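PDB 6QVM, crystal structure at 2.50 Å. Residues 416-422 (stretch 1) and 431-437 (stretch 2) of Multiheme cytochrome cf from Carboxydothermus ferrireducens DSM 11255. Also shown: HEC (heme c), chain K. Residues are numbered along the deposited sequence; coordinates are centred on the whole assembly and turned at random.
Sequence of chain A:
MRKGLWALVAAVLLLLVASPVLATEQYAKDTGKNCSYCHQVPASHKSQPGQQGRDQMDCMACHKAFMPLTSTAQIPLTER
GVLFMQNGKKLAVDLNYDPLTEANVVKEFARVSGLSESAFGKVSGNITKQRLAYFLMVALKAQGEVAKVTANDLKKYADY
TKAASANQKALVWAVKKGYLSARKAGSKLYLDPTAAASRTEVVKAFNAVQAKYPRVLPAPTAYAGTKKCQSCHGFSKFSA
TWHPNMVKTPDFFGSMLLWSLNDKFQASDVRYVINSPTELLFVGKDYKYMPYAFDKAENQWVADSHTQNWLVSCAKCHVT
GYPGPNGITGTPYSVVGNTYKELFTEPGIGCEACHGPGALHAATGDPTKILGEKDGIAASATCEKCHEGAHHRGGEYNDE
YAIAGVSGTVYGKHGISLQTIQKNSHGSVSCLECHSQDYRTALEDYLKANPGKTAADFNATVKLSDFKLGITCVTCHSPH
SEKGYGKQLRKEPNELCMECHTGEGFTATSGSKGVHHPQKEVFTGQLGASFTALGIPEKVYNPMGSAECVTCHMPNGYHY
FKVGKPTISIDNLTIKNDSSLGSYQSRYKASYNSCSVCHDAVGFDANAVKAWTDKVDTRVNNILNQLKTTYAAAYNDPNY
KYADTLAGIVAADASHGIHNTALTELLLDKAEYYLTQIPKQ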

ATOM      1  N   ILE A 416     -18.453 -12.056  -3.084  1.00 54.61           N
ATOM      2  CA  ILE A 416     -19.807 -11.596  -3.324  1.00 53.71           C
ATOM      3  C   ILE A 416     -20.459 -11.041  -2.063  1.00 59.89           C
ATOM      4  O   ILE A 416     -21.682 -10.888  -2.029  1.00 50.87           O
ATOM      5  CB  ILE A 416     -20.670 -12.707  -3.945  1.00 58.98           C
ATOM      6  CG1 ILE A 416     -20.943 -13.808  -2.926  1.00 62.26           C
ATOM      7  CG2 ILE A 416     -19.991 -13.301  -5.169  1.00 51.50           C
ATOM      8  CD1 ILE A 416     -21.515 -15.088  -3.513  1.00 58.27           C
ATOM      9  N   SER A 417     -19.675 -10.748  -1.017  1.00 53.93           N
ATOM     10  CA  SER A 417     -20.248 -10.369   0.271  1.00 60.20           C
ATOM     11  C   SER A 417     -21.211  -9.206   0.148  1.00 62.42           C
ATOM     12  O   SER A 417     -22.166  -9.117   0.916  1.00 61.08           O
ATOM     13  CB  SER A 417     -19.146 -10.017   1.266  1.00 52.37           C
ATOM     14  OG  SER A 417     -18.694  -8.672   1.096  1.00 48.80           O
ATOM     15  N   LEU A 418     -20.955  -8.282  -0.779  1.00 60.37           N
ATOM     16  CA  LEU A 418     -21.772  -7.073  -0.858  1.00 67.11           C
ATOM     17  C   LEU A 418     -23.056  -7.311  -1.645  1.00 76.94           C
ATOM     18  O   LEU A 418     -24.143  -6.913  -1.211  1.00 78.59           O
ATOM     19  CB  LEU A 418     -20.962  -5.942  -1.484  1.00 61.44           C
ATOM     20  CG  LEU A 418     -21.777  -4.768  -2.003  1.00 61.20           C
ATOM     21  CD1 LEU A 418     -21.924  -3.668  -0.955  1.00 54.07           C
ATOM     22  CD2 LEU A 418     -21.172  -4.231  -3.292  1.00 64.79           C
ATOM     23  N   GLN A 419     -22.948  -7.927  -2.820  1.00 61.09           N
ATOM     24  CA  GLN A 419     -24.141  -8.146  -3.629  1.00 78.20           C
ATOM     25  C   GLN A 419     -25.102  -9.143  -2.984  1.00 76.12           C
ATOM     26  O   GLN A 419     -26.269  -9.216  -3.385  1.00 80.15           O
ATOM     27  CB  GLN A 419     -23.750  -8.601  -5.042  1.00 70.22           C
ATOM     28  CG  GLN A 419     -23.478 -10.083  -5.191  1.00 74.80           C
ATOM     29  CD  GLN A 419     -22.694 -10.390  -6.448  1.00 89.49           C
ATOM     30  OE1 GLN A 419     -21.782  -9.650  -6.810  1.00 89.10           O
ATOM     31  NE2 GLN A 419     -23.052 -11.476  -7.128  1.00 84.32           N
ATOM     32  N   THR A 420     -24.640  -9.905  -1.992  1.00 69.37           N
ATOM     33  CA  THR A 420     -25.561 -10.659  -1.153  1.00 68.03           C
ATOM     34  C   THR A 420     -26.523  -9.723  -0.432  1.00 71.30           C
ATOM     35  O   THR A 420     -27.727  -9.990  -0.357  1.00 78.35           O
ATOM     36  CB  THR A 420     -24.775 -11.504  -0.149  1.00 66.86           C
ATOM     37  OG1 THR A 420     -24.150 -12.602  -0.824  1.00 71.07           O
ATOM     38  CG2 THR A 420     -25.685 -12.020   0.960  1.00 65.85           C
ATOM     39  N   ILE A 421     -26.008  -8.600   0.075  1.00 86.04           N
ATOM     40  CA  ILE A 421     -26.860  -7.626   0.748  1.00 87.26           C
ATOM     41  C   ILE A 421     -27.688  -6.844  -0.263  1.00 97.19           C
ATOM     42  O   ILE A 421     -28.825  -6.450   0.025  1.00107.22           O
ATOM     43  CB  ILE A 421     -26.006  -6.692   1.626  1.00 89.83           C
ATOM     44  CG1 ILE A 421     -25.057  -7.509   2.501  1.00 85.96           C
ATOM     45  CG2 ILE A 421     -26.892  -5.816   2.490  1.00 85.48           C
ATOM     46  CD1 ILE A 421     -25.751  -8.360   3.538  1.00 77.99           C
ATOM     47  N   GLN A 422     -27.143  -6.608  -1.457  1.00 82.62           N
ATOM     48  CA  GLN A 422     -27.895  -5.888  -2.481  1.00 95.64           C
ATOM     49  C   GLN A 422     -29.080  -6.707  -2.982  1.00104.56           C
ATOM     50  O   GLN A 422     -30.144  -6.150  -3.278  1.00113.29           O
ATOM     51  CB  GLN A 422     -26.971  -5.509  -3.638  1.00 90.95           C
ATOM     52  CG  GLN A 422     -25.995  -4.387  -3.318  1.00 80.16           C
ATOM     53  CD  GLN A 422     -24.946  -4.197  -4.397  1.00 91.70           C
ATOM     54  OE1 GLN A 422     -24.689  -5.100  -5.195  1.00 80.29           O
ATOM     55  NE2 GLN A 422     -24.335  -3.017  -4.430  1.00 63.23           N
ATOM     56  N   CYS A 431     -25.807  -3.947   7.763  1.00101.29           N
ATOM     57  CA  CYS A 431     -25.191  -5.225   7.438  1.00 94.52           C
ATOM     58  C   CYS A 431     -23.807  -5.086   6.818  1.00 84.80           C
ATOM     59  O   CYS A 431     -23.056  -6.067   6.779  1.00 71.64           O
ATOM     60  CB  CYS A 431     -26.105  -5.999   6.487  1.00100.93           C
ATOM     61  SG  CYS A 431     -27.864  -5.747   6.809  1.00102.70           S
ATOM     62  N   LEU A 432     -23.452  -3.897   6.333  1.00 76.28           N
ATOM     63  CA  LEU A 432     -22.186  -3.731   5.631  1.00 79.48           C
ATOM     64  C   LEU A 432     -20.995  -3.762   6.580  1.00 80.89           C
ATOM     65  O   LEU A 432     -19.851  -3.836   6.122  1.00 70.85           O
ATOM     66  CB  LEU A 432     -22.214  -2.427   4.841  1.00 75.68           C
ATOM     67  CG  LEU A 432     -23.470  -2.253   3.993  1.00 69.10           C
ATOM     68  CD1 LEU A 432     -23.602  -0.823   3.498  1.00 68.54           C
ATOM     69  CD2 LEU A 432     -23.469  -3.232   2.829  1.00 55.60           C
ATOM     70  N   GLU A 433     -21.255  -3.698   7.886  1.00 85.94           N
ATOM     71  CA  GLU A 433     -20.258  -3.879   8.932  1.00 86.14           C
ATOM     72  C   GLU A 433     -19.348  -5.061   8.621  1.00 73.60           C
ATOM     73  O   GLU A 433     -18.127  -4.975   8.788  1.00 73.22           O
ATOM     74  CB  GLU A 433     -20.964  -4.072  10.278  1.00112.43           C
ATOM     75  CG  GLU A 433     -20.159  -4.821  11.308  1.00123.06           C
ATOM     76  CD  GLU A 433     -20.007  -4.043  12.593  1.00127.62           C
ATOM     77  OE1 GLU A 433     -19.289  -3.020  12.589  1.00144.92           O
ATOM     78  OE2 GLU A 433     -20.618  -4.448  13.604  1.00119.23           O
ATOM     79  N   CYS A 434     -19.930  -6.159   8.140  1.00 62.44           N
ATOM     80  CA  CYS A 434     -19.176  -7.358   7.807  1.00 55.83           C
ATOM     81  C   CYS A 434     -19.226  -7.698   6.320  1.00 52.91           C
ATOM     82  O   CYS A 434     -18.649  -8.715   5.915  1.00 48.61           O
ATOM     83  CB  CYS A 434     -19.691  -8.551   8.626  1.00 59.15           C
ATOM     84  SG  CYS A 434     -19.920  -8.226  10.386  1.00 77.76           S
ATOM     85  N   HIS A 435     -19.876  -6.875   5.489  1.00 47.85           N
ATOM     86  CA  HIS A 435     -20.113  -7.237   4.101  1.00 52.99           C
ATOM     87  C   HIS A 435     -19.506  -6.280   3.075  1.00 49.79           C
ATOM     88  O   HIS A 435     -19.497  -6.610   1.882  1.00 43.90           O
ATOM     89  CB  HIS A 435     -21.623  -7.357   3.827  1.00 45.03           C
ATOM     90  CG  HIS A 435     -22.262  -8.570   4.431  1.00 54.98           C
ATOM     91  ND1 HIS A 435     -22.537  -9.706   3.700  1.00 50.14           N
ATOM     92  CD2 HIS A 435     -22.697  -8.819   5.690  1.00 49.95           C
ATOM     93  CE1 HIS A 435     -23.110 -10.604   4.483  1.00 55.69           C
ATOM     94  NE2 HIS A 435     -23.226 -10.090   5.695  1.00 73.01           N
ATOM     95  N   SER A 436     -19.011  -5.114   3.479  1.00 46.32           N
ATOM     96  CA  SER A 436     -18.572  -4.132   2.498  1.00 51.87           C
ATOM     97  C   SER A 436     -17.281  -3.458   2.936  1.00 57.23           C
ATOM     98  O   SER A 436     -17.198  -2.926   4.046  1.00 55.43           O
ATOM     99  CB  SER A 436     -19.653  -3.075   2.254  1.00 53.56           C
ATOM    100  OG  SER A 436     -19.112  -1.974   1.546  1.00 49.51           O
ATOM    101  N   GLN A 437     -16.279  -3.470   2.052  1.00 56.96           N
ATOM    102  CA  GLN A 437     -14.999  -2.844   2.375  1.00 46.70           C
ATOM    103  C   GLN A 437     -15.113  -1.325   2.404  1.00 54.54           C
ATOM    104  O   GLN A 437     -14.620  -0.680   3.335  1.00 48.63           O
ATOM    105  CB  GLN A 437     -13.926  -3.283   1.382  1.00 41.67           C
ATOM    106  CG  GLN A 437     -12.684  -2.404   1.379  1.00 35.49           C
ATOM    107  CD  GLN A 437     -11.933  -2.443   2.697  1.00 43.12           C
ATOM    108  OE1 GLN A 437     -12.103  -3.361   3.499  1.00 46.82           O
ATOM    109  NE2 GLN A 437     -11.102  -1.438   2.931  1.00 46.11           N
TER
HETATM  110 FE   HEC K 707     -24.584 -11.416   7.089  1.00 83.55          FE
HETATM  111  CHA HEC K 707     -24.058 -14.577   5.754  1.00 81.66           C
HETATM  112  CHB HEC K 707     -27.486 -11.158   5.234  1.00 94.86           C
HETATM  113  CHC HEC K 707     -25.470  -8.545   8.816  1.00 94.03           C
HETATM  114  CHD HEC K 707     -21.711 -11.621   8.929  1.00 64.26           C
HETATM  115  NA  HEC K 707     -25.581 -12.641   5.759  1.00 92.19           N
HETATM  116  C1A HEC K 707     -25.180 -13.896   5.329  1.00 94.88           C
HETATM  117  C2A HEC K 707     -26.138 -14.375   4.350  1.00107.69           C
HETATM  118  C3A HEC K 707     -27.083 -13.423   4.207  1.00106.56           C
HETATM  119  C4A HEC K 707     -26.750 -12.319   5.091  1.00100.41           C
HETATM  120  CMA HEC K 707     -28.314 -13.472   3.273  1.00 99.48           C
HETATM  121  CAA HEC K 707     -26.050 -15.742   3.618  1.00112.34           C
HETATM  122  CBA HEC K 707     -27.156 -16.655   4.148  1.00121.73           C
HETATM  123  CGA HEC K 707     -26.777 -18.110   4.070  1.00132.14           C
HETATM  124  O1A HEC K 707     -27.262 -18.884   4.934  1.00129.42           O
HETATM  125  O2A HEC K 707     -26.003 -18.504   3.158  1.00132.24           O
HETATM  126  NB  HEC K 707     -26.173 -10.103   7.043  1.00 92.89           N
HETATM  127  C1B HEC K 707     -27.265 -10.186   6.194  1.00 91.97           C
HETATM  128  C2B HEC K 707     -28.146  -9.068   6.487  1.00 90.56           C
HETATM  129  C3B HEC K 707     -27.587  -8.345   7.477  1.00 96.68           C
HETATM  130  C4B HEC K 707     -26.341  -8.990   7.847  1.00 95.15           C
HETATM  131  CMB HEC K 707     -29.478  -8.770   5.758  1.00 91.35           C
HETATM  132  CAB HEC K 707     -28.143  -7.050   8.123  1.00103.18           C
HETATM  133  CBB HEC K 707     -29.461  -7.350   8.869  1.00 84.45           C
HETATM  134  NC  HEC K 707     -23.744 -10.291   8.581  1.00 76.27           N
HETATM  135  C1C HEC K 707     -24.272  -9.143   9.146  1.00 83.75           C
HETATM  136  C2C HEC K 707     -23.337  -8.645  10.136  1.00 69.58           C
HETATM  137  C3C HEC K 707     -22.319  -9.529  10.224  1.00 69.21           C
HETATM  138  C4C HEC K 707     -22.542 -10.554   9.213  1.00 66.96           C
HETATM  139  CMC HEC K 707     -23.617  -7.405  11.022  1.00 70.16           C
HETATM  140  CAC HEC K 707     -21.056  -9.462  11.123  1.00 70.62           C
HETATM  141  CBC HEC K 707     -21.391  -9.399  12.629  1.00 68.85           C
HETATM  142  ND  HEC K 707     -23.109 -12.868   7.286  1.00 81.63           N
HETATM  143  C1D HEC K 707     -22.023 -12.725   8.151  1.00 71.63           C
HETATM  144  C2D HEC K 707     -21.250 -13.946   8.111  1.00 87.89           C
HETATM  145  C3D HEC K 707     -21.978 -14.875   7.117  1.00 84.85           C
HETATM  146  C4D HEC K 707     -23.123 -14.118   6.661  1.00 78.42           C
HETATM  147  CMD HEC K 707     -19.958 -14.224   8.909  1.00 91.58           C
HETATM  148  CAD HEC K 707     -21.595 -16.315   6.685  1.00 86.02           C
HETATM  149  CBD HEC K 707     -21.731 -17.257   7.880  1.00 85.33           C
HETATM  150  CGD HEC K 707     -22.028 -18.677   7.452  1.00101.25           C
HETATM  151  O1D HEC K 707     -21.581 -19.104   6.351  1.00 87.55           O
HETATM  152  O2D HEC K 707     -22.713 -19.392   8.233  1.00 95.90           O

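The most unusual feature here is a very short hydrogen bond: S417 OG donates to the backbone O of H435 across only 2.3 Å, a separation tight enough at 2.50 Å resolution to be read with caution. S417 and H435 are in fact joined twice, because H435 ND1 also donates to S417 O, at 2.9 Å with an N-H...O angle of 151°. Histidine suits this place because its two ring nitrogens can serve different partners: while ND1 is held by the backbone of S417, NE2 binds the heme iron, with H435 NE2 lying 2.4 Å from HEC FE. The ND1 bond thus helps fix the orientation of the ligand ring. Serine is small enough to bring its hydroxyl right against the H435 carbonyl.

The ring is also packed from one face. I421 CD1 sits 3.5 Å from the centroid of the H435 ring and 8° off its normal, a nearly ideal CH-pi contact. I421 CD1 also lies 3.8 Å from C431 CB and 3.6 Å from HEC C1B, so a single methyl at the end of the isoleucine side chain touches the ligand ring, the cysteine and the porphyrin. C431 and C434 anchor the heme through thioether bonds. Farther from the heme, L418 CD1 packs against L432 CD2 at 4.1 Å, extending the apolar contact; leucine suits both buried positions, since its branched, apolar end offers methyls for packing and leaves no polar side-chain group to satisfy.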